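Long-range contact in BB_2cx5_001 (Thermus thermophilus, PDB 3RI0), which is a computationally designed epitope scaffold on an aminoacyl-tRNA editing domain fold, probably intended to present a grafted linear HIV epitope for immunogen design: residues 57-69 / 111-123. The protein carries 6 engineered substitutions. Sequence-based numbering, arbitrary orientation.
Sequences KGAYLFLVSGKNR and LPAYLDEDLLGYP
L61 and L63 reach across to P112, Y114 and D116 through four backbone hydrogen bonds that make strands 59-65 and 113-116 parallel neighbours. L61 N donates to P112 O and L61 O accepts from Y114 N; two residues further along, L63 N gives to Y114 O and L63 O receives D116 N (both 2.9 Å). L61 O, already bonded to Y114 N, also receives a CA-H...O contact from A113 CA (3.3 Å).

Apolar packing covers both faces of this pair. F62 and Y114 lie side by side and point the same way, their rings only 19° from parallel but slid until they barely overlap; CE2 of F62 comes 3.7 Å from CD1 of Y114. Helix 72-79 covers this face, A75 touching F62 and L78 touching Y114. On the other face L63 CD1 meets L115 CD1 at 4.0 Å, with helix 140-147 packed behind both leucines. Strand 47-54 borders 59-65 on its other edge, antiparallel, placing this contact inside the mixed sheet of the aminoacyl-tRNA editing domain.

Where the strands end, the bonding passes to side chains. D116, whose chi1 of 179° swings its carboxylate clear of the backbone N, offers OD2 to two donors: S65 N arrives from above the carboxylate plane, while N68 ND2 takes the syn lone pair (2.8 Å), with the oxygen almost in the amide plane. The same ND2 donates to D118 OD2 (3.0 Å), on the anti side but tilted out of both the carboxylate and amide planes, which fixes the amide's rotation. D116 OD1 meanwhile accepts from D118 N (2.8 Å), an Asx turn at the start of the 3-10 segment 117-121. Farther out, K67 stretches its extended chain to Y122 OH for a weak hydrogen bond.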
loop_
_atom_site.group_PDB
_atom_site.type_symbol
_atom_site.label_atom_id
_atom_site.label_comp_id
_atom_site.label_asym_id
_atom_site.label_seq_id
_atom_site.Cartn_x
_atom_site.Cartn_y
_atom_site.Cartn_z
ATOM N N LYS A 57 1.410 -10.738 18.279
ATOM C CA LYS A 57 2.825 -10.400 18.173
ATOM C C LYS A 57 2.902 -8.881 17.998
ATOM O O LYS A 57 3.287 -8.159 18.917
ATOM C CB LYS A 57 3.461 -11.103 16.967
ATOM C CG LYS A 57 3.210 -12.606 16.943
ATOM C CD LYS A 57 4.220 -13.340 16.073
ATOM C CE LYS A 57 3.947 -14.834 16.092
ATOM N NZ LYS A 57 5.054 -15.619 15.483
ATOM N N GLY A 58 2.501 -8.416 16.815
ATOM C CA GLY A 58 2.491 -6.998 16.504
ATOM C C GLY A 58 1.640 -6.755 15.262
ATOM O O GLY A 58 0.785 -7.569 14.936
ATOM N N ALA A 59 1.857 -5.638 14.573
ATOM C CA ALA A 59 1.096 -5.333 13.360
ATOM C C ALA A 59 1.907 -5.632 12.088
ATOM O O ALA A 59 3.133 -5.531 12.096
ATOM C CB ALA A 59 0.680 -3.885 13.374
ATOM N N TYR A 60 1.227 -6.007 11.007
ATOM C CA TYR A 60 1.921 -6.296 9.748
ATOM C C TYR A 60 1.297 -5.564 8.561
ATOM O O TYR A 60 0.127 -5.158 8.607
ATOM C CB TYR A 60 1.928 -7.795 9.453
ATOM C CG TYR A 60 2.219 -8.653 10.651
ATOM C CD1 TYR A 60 1.226 -8.920 11.594
ATOM C CD2 TYR A 60 3.488 -9.197 10.859
ATOM C CE1 TYR A 60 1.482 -9.702 12.709
ATOM C CE2 TYR A 60 3.756 -9.984 11.979
ATOM C CZ TYR A 60 2.742 -10.231 12.898
ATOM O OH TYR A 60 2.994 -11.010 14.002
ATOM N N LEU A 61 2.076 -5.438 7.487
ATOM C CA LEU A 61 1.625 -4.739 6.294
ATOM C C LEU A 61 1.529 -5.680 5.091
ATOM O O LEU A 61 2.452 -6.450 4.814
ATOM C CB LEU A 61 2.598 -3.599 5.971
ATOM C CG LEU A 61 2.122 -2.320 5.272
ATOM C CD1 LEU A 61 3.101 -1.996 4.173
ATOM C CD2 LEU A 61 0.715 -2.453 4.712
ATOM N N PHE A 62 0.413 -5.610 4.371
ATOM C CA PHE A 62 0.232 -6.444 3.190
ATOM C C PHE A 62 -0.094 -5.602 1.964
ATOM O O PHE A 62 -1.075 -4.872 1.938
ATOM C CB PHE A 62 -0.864 -7.479 3.430
ATOM C CG PHE A 62 -0.532 -8.462 4.518
ATOM C CD1 PHE A 62 -0.863 -8.189 5.842
ATOM C CD2 PHE A 62 0.120 -9.657 4.221
ATOM C CE1 PHE A 62 -0.549 -9.095 6.869
ATOM C CE2 PHE A 62 0.445 -10.576 5.238
ATOM C CZ PHE A 62 0.103 -10.290 6.562
ATOM N N LEU A 63 0.752 -5.713 0.949
ATOM C CA LEU A 63 0.585 -4.963 -0.291
ATOM C C LEU A 63 -0.075 -5.915 -1.296
ATOM O O LEU A 63 0.547 -6.879 -1.760
ATOM C CB LEU A 63 1.955 -4.497 -0.775
ATOM C CG LEU A 63 2.728 -3.836 0.370
ATOM C CD1 LEU A 63 4.157 -3.567 -0.050
ATOM C CD2 LEU A 63 2.033 -2.546 0.780
ATOM N N VAL A 64 -1.334 -5.635 -1.624
ATOM C CA VAL A 64 -2.109 -6.495 -2.510
ATOM C C VAL A 64 -2.473 -5.863 -3.837
ATOM O O VAL A 64 -2.781 -4.673 -3.914
ATOM C CB VAL A 64 -3.430 -6.926 -1.814
ATOM C CG1 VAL A 64 -4.286 -7.755 -2.763
ATOM C CG2 VAL A 64 -3.111 -7.706 -0.551
ATOM N N SER A 65 -2.444 -6.669 -4.890
ATOM C CA SER A 65 -2.814 -6.188 -6.208
ATOM C C SER A 65 -4.250 -5.676 -6.122
ATOM O O SER A 65 -5.061 -6.202 -5.363
ATOM C CB SER A 65 -2.731 -7.319 -7.230
ATOM O OG SER A 65 -3.250 -6.903 -8.482
ATOM N N GLY A 66 -4.566 -4.646 -6.891
ATOM C CA GLY A 66 -5.919 -4.126 -6.874
ATOM C C GLY A 66 -6.937 -5.128 -7.407
ATOM O O GLY A 66 -8.124 -5.004 -7.142
ATOM N N LYS A 67 -6.480 -6.141 -8.133
ATOM C CA LYS A 67 -7.398 -7.132 -8.695
ATOM C C LYS A 67 -7.508 -8.394 -7.838
ATOM O O LYS A 67 -8.044 -9.411 -8.299
ATOM C CB LYS A 67 -6.939 -7.549 -10.090
ATOM C CG LYS A 67 -5.804 -8.553 -10.032
ATOM C CD LYS A 67 -5.217 -8.871 -11.389
ATOM C CE LYS A 67 -3.941 -9.664 -11.203
ATOM N NZ LYS A 67 -3.179 -9.847 -12.458
ATOM N N ASN A 68 -6.981 -8.349 -6.615
ATOM C CA ASN A 68 -7.050 -9.511 -5.731
ATOM C C ASN A 68 -7.533 -9.115 -4.351
ATOM O O ASN A 68 -7.438 -7.963 -3.951
ATOM C CB ASN A 68 -5.681 -10.178 -5.549
ATOM C CG ASN A 68 -5.051 -10.625 -6.859
ATOM O OD1 ASN A 68 -5.735 -11.089 -7.775
ATOM N ND2 ASN A 68 -3.728 -10.511 -6.942
ATOM N N ARG A 69 -8.064 -10.079 -3.617
ATOM C CA ARG A 69 -8.473 -9.803 -2.255
ATOM C C ARG A 69 -7.606 -10.722 -1.387
ATOM O O ARG A 69 -7.340 -11.874 -1.739
ATOM C CB ARG A 69 -9.989 -10.008 -2.060
ATOM C CG ARG A 69 -10.573 -11.342 -2.485
ATOM C CD ARG A 69 -11.936 -11.194 -3.216
ATOM N NE ARG A 69 -12.575 -9.875 -3.100
ATOM C CZ ARG A 69 -13.773 -9.578 -3.607
ATOM N NH1 ARG A 69 -14.470 -10.498 -4.262
ATOM N NH2 ARG A 69 -14.268 -8.354 -3.476
ATOM N N LEU A 111 6.428 -1.258 9.751
ATOM C CA LEU A 111 5.794 -2.571 9.844
ATOM C C LEU A 111 6.415 -3.645 8.951
ATOM O O LEU A 111 6.837 -3.363 7.817
ATOM C CB LEU A 111 4.298 -2.454 9.478
ATOM C CG LEU A 111 3.365 -1.475 10.215
ATOM C CD1 LEU A 111 2.030 -1.378 9.470
ATOM C CD2 LEU A 111 3.127 -1.933 11.643
ATOM N N PRO A 112 6.493 -4.891 9.458
ATOM C CA PRO A 112 7.054 -5.981 8.651
ATOM C C PRO A 112 6.105 -6.028 7.448
ATOM O O PRO A 112 4.901 -5.847 7.636
ATOM C CB PRO A 112 6.884 -7.204 9.542
ATOM C CG PRO A 112 6.894 -6.627 10.946
ATOM C CD PRO A 112 6.095 -5.355 10.797
ATOM N N ALA A 113 6.610 -6.256 6.233
ATOM C CA ALA A 113 5.712 -6.265 5.086
ATOM C C ALA A 113 5.788 -7.453 4.136
ATOM O O ALA A 113 6.798 -8.158 4.064
ATOM C CB ALA A 113 5.881 -4.979 4.298
ATOM N N TYR A 114 4.695 -7.652 3.400
ATOM C CA TYR A 114 4.588 -8.723 2.418
ATOM C C TYR A 114 4.017 -8.178 1.116
ATOM O O TYR A 114 3.174 -7.280 1.123
ATOM C CB TYR A 114 3.727 -9.849 2.973
ATOM C CG TYR A 114 4.297 -10.387 4.262
ATOM C CD1 TYR A 114 4.073 -9.730 5.473
ATOM C CD2 TYR A 114 5.118 -11.509 4.263
ATOM C CE1 TYR A 114 4.653 -10.182 6.658
ATOM C CE2 TYR A 114 5.705 -11.964 5.435
ATOM C CZ TYR A 114 5.472 -11.300 6.628
ATOM O OH TYR A 114 6.049 -11.764 7.785
ATOM N N LEU A 115 4.477 -8.727 -0.005
ATOM C CA LEU A 115 4.049 -8.261 -1.319
ATOM C C LEU A 115 3.435 -9.331 -2.214
ATOM O O LEU A 115 4.091 -10.305 -2.585
ATOM C CB LEU A 115 5.242 -7.624 -2.043
ATOM C CG LEU A 115 5.038 -7.066 -3.459
ATOM C CD1 LEU A 115 4.882 -5.571 -3.397
ATOM C CD2 LEU A 115 6.236 -7.393 -4.325
ATOM N N ASP A 116 2.171 -9.112 -2.562
ATOM C CA ASP A 116 1.392 -9.984 -3.445
ATOM C C ASP A 116 2.243 -10.245 -4.679
ATOM O O ASP A 116 2.496 -9.318 -5.450
ATOM C CB ASP A 116 0.111 -9.242 -3.859
ATOM C CG ASP A 116 -0.778 -10.037 -4.813
ATOM O OD1 ASP A 116 -0.286 -10.958 -5.509
ATOM O OD2 ASP A 116 -1.988 -9.711 -4.872
ATOM N N GLU A 117 2.664 -11.494 -4.875
ATOM C CA GLU A 117 3.509 -11.832 -6.030
ATOM C C GLU A 117 2.979 -11.352 -7.377
ATOM O O GLU A 117 3.758 -11.125 -8.302
ATOM C CB GLU A 117 3.784 -13.344 -6.086
ATOM C CG GLU A 117 2.576 -14.265 -5.874
ATOM C CD GLU A 117 2.959 -15.747 -6.006
ATOM O OE1 GLU A 117 3.974 -16.174 -5.407
ATOM O OE2 GLU A 117 2.240 -16.482 -6.712
ATOM N N ASP A 118 1.667 -11.182 -7.498
ATOM C CA ASP A 118 1.092 -10.710 -8.756
ATOM C C ASP A 118 1.538 -9.296 -9.111
ATOM O O ASP A 118 1.478 -8.902 -10.272
ATOM C CB ASP A 118 -0.438 -10.773 -8.717
ATOM C CG ASP A 118 -0.970 -12.201 -8.800
ATOM O OD1 ASP A 118 -0.156 -13.143 -8.958
ATOM O OD2 ASP A 118 -2.202 -12.382 -8.705
ATOM N N LEU A 119 1.981 -8.527 -8.122
ATOM C CA LEU A 119 2.434 -7.162 -8.389
ATOM C C LEU A 119 3.744 -7.150 -9.180
ATOM O O LEU A 119 3.996 -6.223 -9.949
ATOM C CB LEU A 119 2.608 -6.388 -7.077
ATOM C CG LEU A 119 1.314 -5.955 -6.376
ATOM C CD1 LEU A 119 1.632 -5.331 -5.024
ATOM C CD2 LEU A 119 0.572 -4.956 -7.258
ATOM N N LEU A 120 4.565 -8.184 -9.008
ATOM C CA LEU A 120 5.838 -8.265 -9.729
ATOM C C LEU A 120 5.543 -8.495 -11.211
ATOM O O LEU A 120 6.428 -8.406 -12.060
ATOM C CB LEU A 120 6.691 -9.421 -9.196
ATOM C CG LEU A 120 6.958 -9.524 -7.690
ATOM C CD1 LEU A 120 7.821 -10.736 -7.414
ATOM C CD2 LEU A 120 7.641 -8.273 -7.190
ATOM N N GLY A 121 4.274 -8.766 -11.508
ATOM C CA GLY A 121 3.856 -9.023 -12.874
ATOM C C GLY A 121 3.787 -7.825 -13.806
ATOM O O GLY A 121 3.482 -7.986 -14.989
ATOM N N TYR A 122 4.065 -6.626 -13.308
ATOM C CA TYR A 122 4.010 -5.454 -14.172
ATOM C C TYR A 122 5.315 -4.679 -14.217
ATOM O O TYR A 122 6.186 -4.861 -13.368
ATOM C CB TYR A 122 2.902 -4.509 -13.715
ATOM C CG TYR A 122 1.541 -5.144 -13.551
ATOM C CD1 TYR A 122 1.149 -5.689 -12.331
ATOM C CD2 TYR A 122 0.635 -5.173 -14.607
ATOM C CE1 TYR A 122 -0.117 -6.237 -12.162
ATOM C CE2 TYR A 122 -0.634 -5.719 -14.453
ATOM C CZ TYR A 122 -1.003 -6.246 -13.220
ATOM O OH TYR A 122 -2.271 -6.742 -13.028
ATOM N N PRO A 123 5.467 -3.811 -15.232
ATOM C CA PRO A 123 6.669 -2.987 -15.396
ATOM C C PRO A 123 6.661 -1.857 -14.367
ATOM O O PRO A 123 7.694 -1.273 -14.044
ATOM C CB PRO A 123 6.553 -2.491 -16.838
ATOM C CG PRO A 123 5.081 -2.455 -17.068
ATOM C CD PRO A 123 4.626 -3.745 -16.440
#